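Local coordinates for uncharacterized protein (Bombyx mori, PDB 5AZ0) that is an aldo-keto reductase, probably using a nicotinamide cofactor to interconvert carbonyl compounds and alcohols on a TIM-barrel scaffold, at residues L58-D63 against V279-V284; P246-I251 against K257-V262; L267-I272 against D292-D297. All blocks are in the same frame, centred on the assembly; numbering follows the deposited sequence.

Contact 1 (L58-D63 against V279-V284); sequences LSYAID and VTKSRV. With ACT (acetate ion), chain K.
Lys-281 meets Tyr-60 twice, with the aliphatic part of its side chain over one face of the ring and with its carbonyl oxygen just off the rim on that same side, 3.2 Å from ring atom CE2. The face contact is a CH-pi interaction: CB of Lys-281 stands 3.9 Å from the centroid of the Tyr-60 ring, displaced toward the rim. From there CG and CD pass along the rim, over the bond that joins the ring to CB of Tyr-60, so the methylenes cover that end and not the ring centre. With CG anti to the backbone N (chi1 175°), Tyr-60 swings its ring off helix 51-64 into this position. The lysine ammonium does not end on the ring; it continues to a salt bridge with Asp-56, one turn earlier on the same helix.

Next to this pair the two helices approach through small groups. CG1 of Val-284 lies 3.7 Å from CB of Ala-61 and also reaches the edge of the Tyr-60 ring near its plane, while Tyr-22 of strand 22-23 packs against both Ala-61 and Val-284.

Residues 279-284 also hold an acetate ion, probably from the crystallisation liquor. One oxygen, OXT, receives two bonds, from Val-279 N at 3.2 Å and from Thr-280 OG1 at 2.8 Å. Arg-283 NH1 approaches the second oxygen, O, at 2.8 Å, but the angle of 120° makes that bond weak. Thr-280, N-cap of helix 281-287, makes no capping bond with its side chain, which serves the acetate instead. A backbone amide, a hydroxyl and a guanidinium gathered at a helix start imply an anion site, consistent with the pocket that grips the 2'-phosphate of NADPH in related aldo-keto reductases.

Contact 2 (P246-I251 against K257-V262); sequences PAMLAI and KTVTQV
Met-248 and Val-259 form the middle of an interface whose side-chain contacts are all apolar, between helix 246-255 and the start of helix 259-269, and their backbones come close, with the two CA atoms 5.7 Å apart. The side chains cross at about a right angle. CB of Met-248 rests on both methyls of Val-259, 3.8 Å from CG2, and the chain then curls round: successive bends at chi2 and chi3 bring CE back over the second helix, 3.6 Å from Val-259 O. The same CE touches CG1 of Val-262, one turn on.

Two branched side chains, Leu-249 and Ile-251, complete the packing. Leu-249 points away at its CB, but CD2 returns to lie 3.8 Å from CG2 of Val-259, whose CG2 is thus shared by Met-248 and Leu-249, while CG1 faces Met-248. Farther along, CG2 of Ile-251 meets CG1 of Val-262 at 3.8 Å, again with the side chains nearly perpendicular.

The side-chain hydrogen bonds within the segments are in residues 257-262, where they secure the helix start. Thr-258 and Gln-261 form a capping box: Thr-258 N donates to Gln-261 OE1 at 2.8 Å (angle 163°), and Gln-261 N returns a weak bond to Thr-258 OG1 at 3.3 Å. Glu-286 reinforces this cap, its carboxylate bonding to Thr-258 OG1 and its backbone oxygen accepting from Gln-261 NE2.

Both helices belong to the long connection from barrel strand 219-223 to strand 273-274. Helix 297-304 closes over their junction, placing Leu-303 against Met-248 and Val-262, and Asp-299 and Thr-302 against Ile-251, while helix 281-287 lies against the capped end through Glu-286.

Contact 3 (L267-I272 against D292-D297); sequences LYQRGI and DFQLDD
Gln-269 pairs both ends of its amide with the N-H and C=O of a single residue, Leu-295. OE1 accepts from Leu-295 N at 2.8 Å, the N-H arriving in the carbonyl plane on a lone pair. NE2 donates to Leu-295 O at 3.0 Å along an almost straight line (171°), with that oxygen near the plane of the amide. The glutamine reaches the loop by a fully drawn-out chain, CG anti to the backbone N (chi1 -161°) and the next bond extended too.

Leu-295 supplies more than its backbone. Its CB sits 3.6 Å from Gln-269 OE1, while the rest of the side chain turns inward to Ile-251 and Tyr-255 of helix 246-255 and to Val-300 and Leu-303 of helix 297-304.

Gln-294 lays a second amide against the first. The two planes are 25° apart and stacked, with NE2 of Gln-294 3.6 Å from CD of Gln-269. A water 2.7 Å from Gln-269 OE1 also lies close to the carbonyl oxygen of Phe-293.

Just past Gln-269 helix 259-269 ends in a Schellman motif, Gly-271 taking positive phi, and just past Leu-295 the side chain of Asp-296 caps helix 297-304 at Asp-299 N. The contact therefore ties the end of helix 259-269 to the approach of helix 297-304. Because an N-H and a C=O stand side by side on Leu-295, the amide of Gln-269 has its rotation fixed: flipped, it would set oxygen against oxygen and N-H against N-H.

Overall arrangement
Contacts 2 and 3 are neighbours on one flank of the barrel, with centres 13 Å apart and helix 259-269 shared between them. A salt bridge joins them directly, Lys-257 NZ to Asp-292 OD1 at 2.7 Å, and Lys-257 CE packs on Phe-293 CD1 at 3.7 Å. Contact 1 has its centre about 22 Å from that of contact 2 and 23 Å from that of contact 3, though its nearest atoms come within about 7 Å of contact 2, without touching. It brings helix 281-287 against helix 51-64, late chain against early. Helix 281-287 is nevertheless the bridge: it begins beside the acetate, at the probable cofactor-phosphate site, and its far end reaches contact 2.

Contact 1 (L58-D63 against V279-V284)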
loop_
_atom_site.group_PDB
_atom_site.type_symbol
_atom_site.label_atom_id
_atom_site.label_comp_id
_atom_site.label_asym_id
_atom_site.label_seq_id
_atom_site.Cartn_x
_atom_site.Cartn_y
_atom_site.Cartn_z
ATOM N N LEU A 58 14.375 -8.215 -0.143
ATOM C CA LEU A 58 14.476 -6.787 -0.618
ATOM C C LEU A 58 15.723 -6.506 -1.429
ATOM O O LEU A 58 15.695 -5.880 -2.550
ATOM C CB LEU A 58 14.309 -5.783 0.543
ATOM C CG LEU A 58 14.444 -4.269 0.245
ATOM C CD1 LEU A 58 13.565 -3.787 -0.895
ATOM C CD2 LEU A 58 14.119 -3.537 1.527
ATOM N N SER A 59 16.842 -7.023 -0.917
ATOM C CA SER A 59 18.120 -6.827 -1.597
ATOM C C SER A 59 18.072 -7.455 -2.943
ATOM O O SER A 59 18.447 -6.862 -3.982
ATOM C CB SER A 59 19.304 -7.443 -0.733
ATOM O OG SER A 59 20.515 -7.340 -1.486
ATOM N N TYR A 60 17.583 -8.690 -2.972
ATOM C CA TYR A 60 17.345 -9.389 -4.259
ATOM C C TYR A 60 16.404 -8.558 -5.177
ATOM O O TYR A 60 16.691 -8.299 -6.385
ATOM C CB TYR A 60 16.769 -10.832 -3.942
ATOM C CG TYR A 60 16.373 -11.607 -5.178
ATOM C CD1 TYR A 60 17.342 -12.208 -6.020
ATOM C CD2 TYR A 60 15.019 -11.686 -5.585
ATOM C CE1 TYR A 60 16.956 -12.894 -7.184
ATOM C CE2 TYR A 60 14.645 -12.357 -6.745
ATOM C CZ TYR A 60 15.591 -12.965 -7.546
ATOM O OH TYR A 60 15.138 -13.649 -8.677
ATOM N N ALA A 61 15.282 -8.083 -4.590
ATOM C CA ALA A 61 14.284 -7.271 -5.414
ATOM C C ALA A 61 14.948 -6.134 -6.056
ATOM O O ALA A 61 14.806 -5.905 -7.278
ATOM C CB ALA A 61 13.129 -6.791 -4.554
ATOM N N ILE A 62 15.763 -5.415 -5.271
ATOM C CA ILE A 62 16.497 -4.291 -5.884
ATOM C C ILE A 62 17.501 -4.744 -6.979
ATOM O O ILE A 62 17.641 -4.087 -8.023
ATOM C CB ILE A 62 17.167 -3.441 -4.767
ATOM C CG1 ILE A 62 16.077 -2.776 -3.893
ATOM C CG2 ILE A 62 18.052 -2.371 -5.353
ATOM C CD1 ILE A 62 16.509 -2.268 -2.528
ATOM N N ASP A 63 18.215 -5.854 -6.729
ATOM C CA ASP A 63 19.173 -6.415 -7.739
ATOM C C ASP A 63 18.441 -6.737 -8.980
ATOM O O ASP A 63 18.905 -6.356 -10.039
ATOM C CB ASP A 63 19.875 -7.715 -7.269
ATOM C CG ASP A 63 20.823 -7.494 -6.093
ATOM O OD1 ASP A 63 21.397 -6.413 -5.992
ATOM O OD2 ASP A 63 20.959 -8.361 -5.233
ATOM N N VAL A 279 8.405 -12.715 1.352
ATOM C CA VAL A 279 9.794 -12.786 1.808
ATOM C C VAL A 279 10.526 -13.899 1.059
ATOM O O VAL A 279 11.601 -14.311 1.484
ATOM C CB VAL A 279 9.902 -12.958 3.354
ATOM C CG1 VAL A 279 9.163 -11.863 4.087
ATOM C CG2 VAL A 279 9.354 -14.303 3.829
ATOM N N THR A 280 9.995 -14.309 -0.091
ATOM C CA THR A 280 10.538 -15.412 -0.900
ATOM C C THR A 280 10.934 -14.940 -2.233
ATOM O O THR A 280 10.101 -14.460 -2.993
ATOM C CB THR A 280 9.460 -16.481 -1.130
ATOM O OG1 THR A 280 9.016 -16.997 0.141
ATOM C CG2 THR A 280 9.981 -17.613 -1.988
ATOM N N LYS A 281 12.196 -15.134 -2.578
ATOM C CA LYS A 281 12.737 -14.490 -3.752
ATOM C C LYS A 281 12.139 -14.964 -5.053
ATOM O O LYS A 281 12.159 -14.219 -6.096
ATOM C CB LYS A 281 14.264 -14.687 -3.819
ATOM C CG LYS A 281 15.041 -14.128 -2.635
ATOM C CD LYS A 281 16.534 -14.431 -2.770
ATOM C CE LYS A 281 17.199 -14.311 -1.428
ATOM N NZ LYS A 281 18.638 -13.934 -1.549
ATOM N N SER A 282 11.725 -16.234 -5.082
ATOM C CA SER A 282 11.101 -16.718 -6.334
ATOM C C SER A 282 9.750 -15.968 -6.538
ATOM O O SER A 282 9.422 -15.627 -7.642
ATOM C CB SER A 282 10.923 -18.248 -6.349
ATOM O OG SER A 282 10.479 -18.688 -5.093
ATOM N N ARG A 283 9.007 -15.724 -5.462
ATOM C CA ARG A 283 7.770 -14.909 -5.545
ATOM C C ARG A 283 8.042 -13.469 -5.955
ATOM O O ARG A 283 7.393 -12.933 -6.854
ATOM C CB ARG A 283 7.007 -15.037 -4.260
ATOM C CG ARG A 283 6.284 -16.386 -4.222
ATOM C CD ARG A 283 5.826 -16.685 -2.816
ATOM N NE ARG A 283 5.159 -17.974 -2.650
ATOM C CZ ARG A 283 5.053 -18.630 -1.487
ATOM N NH1 ARG A 283 5.593 -18.163 -0.354
ATOM N NH2 ARG A 283 4.408 -19.787 -1.453
ATOM N N VAL A 284 9.123 -12.906 -5.429
ATOM C CA VAL A 284 9.559 -11.588 -5.839
ATOM C C VAL A 284 9.754 -11.566 -7.306
ATOM O O VAL A 284 9.295 -10.673 -8.006
ATOM C CB VAL A 284 10.868 -11.188 -5.141
ATOM C CG1 VAL A 284 11.452 -9.923 -5.688
ATOM C CG2 VAL A 284 10.619 -11.016 -3.672
HETATM C C ACT K . 5.871 -15.246 1.459
HETATM O O ACT K . 5.184 -15.484 0.432
HETATM O OXT ACT K . 7.042 -15.597 1.468
HETATM C CH3 ACT K . 5.368 -14.500 2.668
#

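Contact 2 (P246-I251 against K257-V262)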
loop_
_atom_site.group_PDB
_atom_site.type_symbol
_atom_site.label_atom_id
_atom_site.label_comp_id
_atom_site.label_asym_id
_atom_site.label_seq_id
_atom_site.Cartn_x
_atom_site.Cartn_y
_atom_site.Cartn_z
ATOM N N PRO A 246 -9.919 -23.597 -11.339
ATOM C CA PRO A 246 -9.747 -23.949 -12.736
ATOM C C PRO A 246 -9.808 -22.809 -13.722
ATOM O O PRO A 246 -9.032 -22.827 -14.710
ATOM C CB PRO A 246 -10.890 -24.973 -12.992
ATOM C CG PRO A 246 -11.086 -25.625 -11.681
ATOM C CD PRO A 246 -10.860 -24.526 -10.667
ATOM N N ALA A 247 -10.710 -21.828 -13.518
ATOM C CA ALA A 247 -10.747 -20.684 -14.464
ATOM C C ALA A 247 -9.453 -19.832 -14.386
ATOM O O ALA A 247 -9.008 -19.307 -15.378
ATOM C CB ALA A 247 -11.989 -19.797 -14.252
ATOM N N MET A 248 -8.904 -19.666 -13.185
ATOM C CA MET A 248 -7.645 -18.891 -13.019
ATOM C C MET A 248 -6.530 -19.662 -13.745
ATOM O O MET A 248 -5.872 -19.127 -14.691
ATOM C CB MET A 248 -7.322 -18.693 -11.531
ATOM C CG MET A 248 -8.221 -17.763 -10.734
ATOM S SD MET A 248 -8.219 -16.102 -11.400
ATOM C CE MET A 248 -6.552 -15.554 -10.933
ATOM N N LEU A 249 -6.409 -20.959 -13.403
ATOM C CA LEU A 249 -5.410 -21.871 -14.126
ATOM C C LEU A 249 -5.538 -21.834 -15.636
ATOM O O LEU A 249 -4.531 -21.735 -16.380
ATOM C CB LEU A 249 -5.483 -23.300 -13.609
ATOM C CG LEU A 249 -5.252 -23.506 -12.087
ATOM C CD1 LEU A 249 -5.938 -24.764 -11.580
ATOM C CD2 LEU A 249 -3.774 -23.533 -11.708
ATOM N N ALA A 250 -6.778 -21.773 -16.112
ATOM C CA ALA A 250 -7.031 -21.780 -17.551
ATOM C C ALA A 250 -6.594 -20.506 -18.198
ATOM O O ALA A 250 -5.948 -20.493 -19.270
ATOM C CB ALA A 250 -8.507 -22.055 -17.842
ATOM N N ILE A 251 -6.952 -19.396 -17.563
ATOM C CA ILE A 251 -6.412 -18.067 -18.002
ATOM C C ILE A 251 -4.877 -18.101 -17.923
ATOM O O ILE A 251 -4.196 -17.635 -18.851
ATOM C CB ILE A 251 -7.030 -16.888 -17.195
ATOM C CG1 ILE A 251 -8.560 -16.808 -17.469
ATOM C CG2 ILE A 251 -6.392 -15.555 -17.580
ATOM C CD1 ILE A 251 -9.381 -16.205 -16.363
ATOM N N LYS A 257 1.242 -18.013 -17.682
ATOM C CA LYS A 257 1.472 -17.318 -16.436
ATOM C C LYS A 257 0.890 -18.106 -15.332
ATOM O O LYS A 257 -0.064 -18.839 -15.524
ATOM C CB LYS A 257 0.770 -15.932 -16.461
ATOM C CG LYS A 257 1.322 -14.916 -17.451
ATOM C CD LYS A 257 2.794 -14.523 -17.165
ATOM C CE LYS A 257 3.329 -13.714 -18.348
ATOM N NZ LYS A 257 4.565 -12.923 -18.140
ATOM N N THR A 258 1.378 -17.865 -14.136
ATOM C CA THR A 258 0.754 -18.415 -12.962
ATOM C C THR A 258 -0.534 -17.638 -12.515
ATOM O O THR A 258 -0.910 -16.589 -13.060
ATOM C CB THR A 258 1.756 -18.446 -11.806
ATOM O OG1 THR A 258 1.950 -17.120 -11.271
ATOM C CG2 THR A 258 3.136 -19.049 -12.267
ATOM N N VAL A 259 -1.169 -18.180 -11.493
ATOM C CA VAL A 259 -2.426 -17.684 -11.009
ATOM C C VAL A 259 -2.199 -16.325 -10.330
ATOM O O VAL A 259 -2.973 -15.404 -10.539
ATOM C CB VAL A 259 -3.118 -18.712 -10.104
ATOM C CG1 VAL A 259 -4.204 -18.091 -9.249
ATOM C CG2 VAL A 259 -3.728 -19.819 -10.956
ATOM N N THR A 260 -1.128 -16.210 -9.560
ATOM C CA THR A 260 -0.812 -14.960 -8.909
ATOM C C THR A 260 -0.451 -13.908 -9.942
ATOM O O THR A 260 -0.813 -12.764 -9.794
ATOM C CB THR A 260 0.295 -15.118 -7.876
ATOM O OG1 THR A 260 1.428 -15.690 -8.496
ATOM C CG2 THR A 260 -0.173 -15.955 -6.767
ATOM N N GLN A 261 0.198 -14.300 -11.014
ATOM C CA GLN A 261 0.528 -13.359 -12.042
ATOM C C GLN A 261 -0.652 -12.827 -12.833
ATOM O O GLN A 261 -0.573 -11.697 -13.376
ATOM C CB GLN A 261 1.521 -13.952 -13.044
ATOM C CG GLN A 261 2.896 -14.260 -12.463
ATOM C CD GLN A 261 3.804 -15.038 -13.430
ATOM O OE1 GLN A 261 3.354 -15.932 -14.120
ATOM N NE2 GLN A 261 5.073 -14.645 -13.520
ATOM N N VAL A 262 -1.672 -13.682 -12.999
ATOM C CA VAL A 262 -2.891 -13.284 -13.622
ATOM C C VAL A 262 -3.533 -12.193 -12.773
ATOM O O VAL A 262 -3.837 -11.164 -13.296
ATOM C CB VAL A 262 -3.886 -14.474 -13.840
ATOM C CG1 VAL A 262 -5.267 -13.988 -14.289
ATOM C CG2 VAL A 262 -3.355 -15.413 -14.923
#

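Contact 3 (L267-I272 against D292-D297)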
loop_
_atom_site.group_PDB
_atom_site.type_symbol
_atom_site.label_atom_id
_atom_site.label_comp_id
_atom_site.label_asym_id
_atom_site.label_seq_id
_atom_site.Cartn_x
_atom_site.Cartn_y
_atom_site.Cartn_z
ATOM N N LEU A 267 -4.837 -6.318 -12.163
ATOM C CA LEU A 267 -4.752 -5.019 -11.422
ATOM C C LEU A 267 -3.972 -4.036 -12.222
ATOM O O LEU A 267 -4.390 -2.846 -12.382
ATOM C CB LEU A 267 -4.172 -5.156 -9.994
ATOM C CG LEU A 267 -5.053 -6.005 -9.079
ATOM C CD1 LEU A 267 -4.396 -6.341 -7.762
ATOM C CD2 LEU A 267 -6.400 -5.335 -8.782
ATOM N N TYR A 268 -2.869 -4.506 -12.807
ATOM C CA TYR A 268 -2.042 -3.609 -13.593
ATOM C C TYR A 268 -2.834 -3.070 -14.736
ATOM O O TYR A 268 -2.729 -1.896 -15.095
ATOM C CB TYR A 268 -0.807 -4.343 -14.118
ATOM C CG TYR A 268 -0.085 -3.597 -15.164
ATOM C CD1 TYR A 268 0.549 -2.435 -14.875
ATOM C CD2 TYR A 268 -0.056 -4.050 -16.476
ATOM C CE1 TYR A 268 1.214 -1.703 -15.843
ATOM C CE2 TYR A 268 0.626 -3.325 -17.475
ATOM C CZ TYR A 268 1.264 -2.133 -17.153
ATOM O OH TYR A 268 1.924 -1.357 -18.149
ATOM N N GLN A 269 -3.591 -3.972 -15.359
ATOM C CA GLN A 269 -4.410 -3.628 -16.492
ATOM C C GLN A 269 -5.618 -2.719 -16.123
ATOM O O GLN A 269 -6.057 -1.998 -16.964
ATOM C CB GLN A 269 -4.937 -4.899 -17.180
ATOM C CG GLN A 269 -5.415 -4.618 -18.614
ATOM C CD GLN A 269 -5.612 -5.891 -19.459
ATOM O OE1 GLN A 269 -4.717 -6.736 -19.562
ATOM N NE2 GLN A 269 -6.790 -6.018 -20.047
ATOM N N ARG A 270 -6.096 -2.755 -14.873
ATOM C CA ARG A 270 -6.985 -1.707 -14.340
ATOM C C ARG A 270 -6.300 -0.363 -14.074
ATOM O O ARG A 270 -6.979 0.599 -13.674
ATOM C CB ARG A 270 -7.701 -2.170 -13.084
ATOM C CG ARG A 270 -8.446 -3.491 -13.212
ATOM C CD ARG A 270 -9.301 -3.779 -11.960
ATOM N NE ARG A 270 -10.192 -2.653 -11.614
ATOM C CZ ARG A 270 -10.723 -2.479 -10.408
ATOM N NH1 ARG A 270 -10.477 -3.333 -9.422
ATOM N NH2 ARG A 270 -11.455 -1.410 -10.162
ATOM N N GLY A 271 -4.990 -0.249 -14.330
ATOM C CA GLY A 271 -4.241 0.971 -13.987
ATOM C C GLY A 271 -3.972 1.139 -12.482
ATOM O O GLY A 271 -3.776 2.247 -11.999
ATOM N N ILE A 272 -3.936 0.034 -11.761
ATOM C CA ILE A 272 -3.749 0.021 -10.331
ATOM C C ILE A 272 -2.332 -0.499 -10.009
ATOM O O ILE A 272 -1.922 -1.510 -10.571
ATOM C CB ILE A 272 -4.806 -0.904 -9.682
ATOM C CG1 ILE A 272 -6.180 -0.269 -9.906
ATOM C CG2 ILE A 272 -4.546 -1.052 -8.207
ATOM C CD1 ILE A 272 -7.382 -1.091 -9.424
ATOM N N ASP A 292 4.092 -8.131 -19.743
ATOM C CA ASP A 292 4.215 -8.524 -21.138
ATOM C C ASP A 292 2.968 -9.274 -21.664
ATOM O O ASP A 292 3.091 -10.088 -22.567
ATOM C CB ASP A 292 5.453 -9.434 -21.275
ATOM C CG ASP A 292 5.360 -10.647 -20.411
ATOM O OD1 ASP A 292 4.354 -10.774 -19.681
ATOM O OD2 ASP A 292 6.293 -11.480 -20.418
ATOM N N PHE A 293 1.779 -9.039 -21.113
ATOM C CA PHE A 293 0.591 -9.745 -21.601
ATOM C C PHE A 293 -0.651 -8.900 -21.415
ATOM O O PHE A 293 -0.721 -8.126 -20.489
ATOM C CB PHE A 293 0.490 -11.176 -21.003
ATOM C CG PHE A 293 -0.011 -11.263 -19.572
ATOM C CD1 PHE A 293 0.848 -11.034 -18.492
ATOM C CD2 PHE A 293 -1.314 -11.712 -19.289
ATOM C CE1 PHE A 293 0.402 -11.192 -17.182
ATOM C CE2 PHE A 293 -1.779 -11.850 -17.970
ATOM C CZ PHE A 293 -0.928 -11.565 -16.912
ATOM N N GLN A 294 -1.589 -9.015 -22.345
ATOM C CA GLN A 294 -2.813 -8.230 -22.369
ATOM C C GLN A 294 -3.926 -9.260 -22.177
ATOM O O GLN A 294 -3.987 -10.234 -22.924
ATOM C CB GLN A 294 -2.905 -7.498 -23.709
ATOM C CG GLN A 294 -4.029 -6.468 -23.849
ATOM C CD GLN A 294 -3.743 -5.137 -23.142
ATOM O OE1 GLN A 294 -2.583 -4.716 -23.014
ATOM N NE2 GLN A 294 -4.804 -4.467 -22.682
ATOM N N LEU A 295 -4.734 -9.108 -21.122
ATOM C CA LEU A 295 -5.886 -9.971 -20.886
ATOM C C LEU A 295 -6.960 -9.507 -21.836
ATOM O O LEU A 295 -7.212 -8.284 -21.952
ATOM C CB LEU A 295 -6.372 -9.933 -19.431
ATOM C CG LEU A 295 -5.451 -10.610 -18.422
ATOM C CD1 LEU A 295 -5.518 -9.911 -17.057
ATOM C CD2 LEU A 295 -5.708 -12.093 -18.190
ATOM N N ASP A 296 -7.592 -10.453 -22.551
ATOM C CA ASP A 296 -8.628 -10.047 -23.536
ATOM C C ASP A 296 -9.981 -9.898 -22.846
ATOM O O ASP A 296 -10.124 -10.219 -21.658
ATOM C CB ASP A 296 -8.659 -10.954 -24.790
ATOM C CG ASP A 296 -9.093 -12.366 -24.490
ATOM O OD1 ASP A 296 -9.953 -12.588 -23.598
ATOM O OD2 ASP A 296 -8.524 -13.240 -25.149
ATOM N N ASP A 297 -10.932 -9.357 -23.592
ATOM C CA ASP A 297 -12.222 -8.976 -23.072
ATOM C C ASP A 297 -12.850 -10.135 -22.360
ATOM O O ASP A 297 -13.443 -9.954 -21.325
ATOM C CB ASP A 297 -13.158 -8.499 -24.180
ATOM C CG ASP A 297 -12.696 -7.204 -24.847
ATOM O OD1 ASP A 297 -12.058 -6.366 -24.181
ATOM O OD2 ASP A 297 -12.989 -7.016 -26.057
HETATM O O HOH W 1 -2.350 -6.741 -18.265
#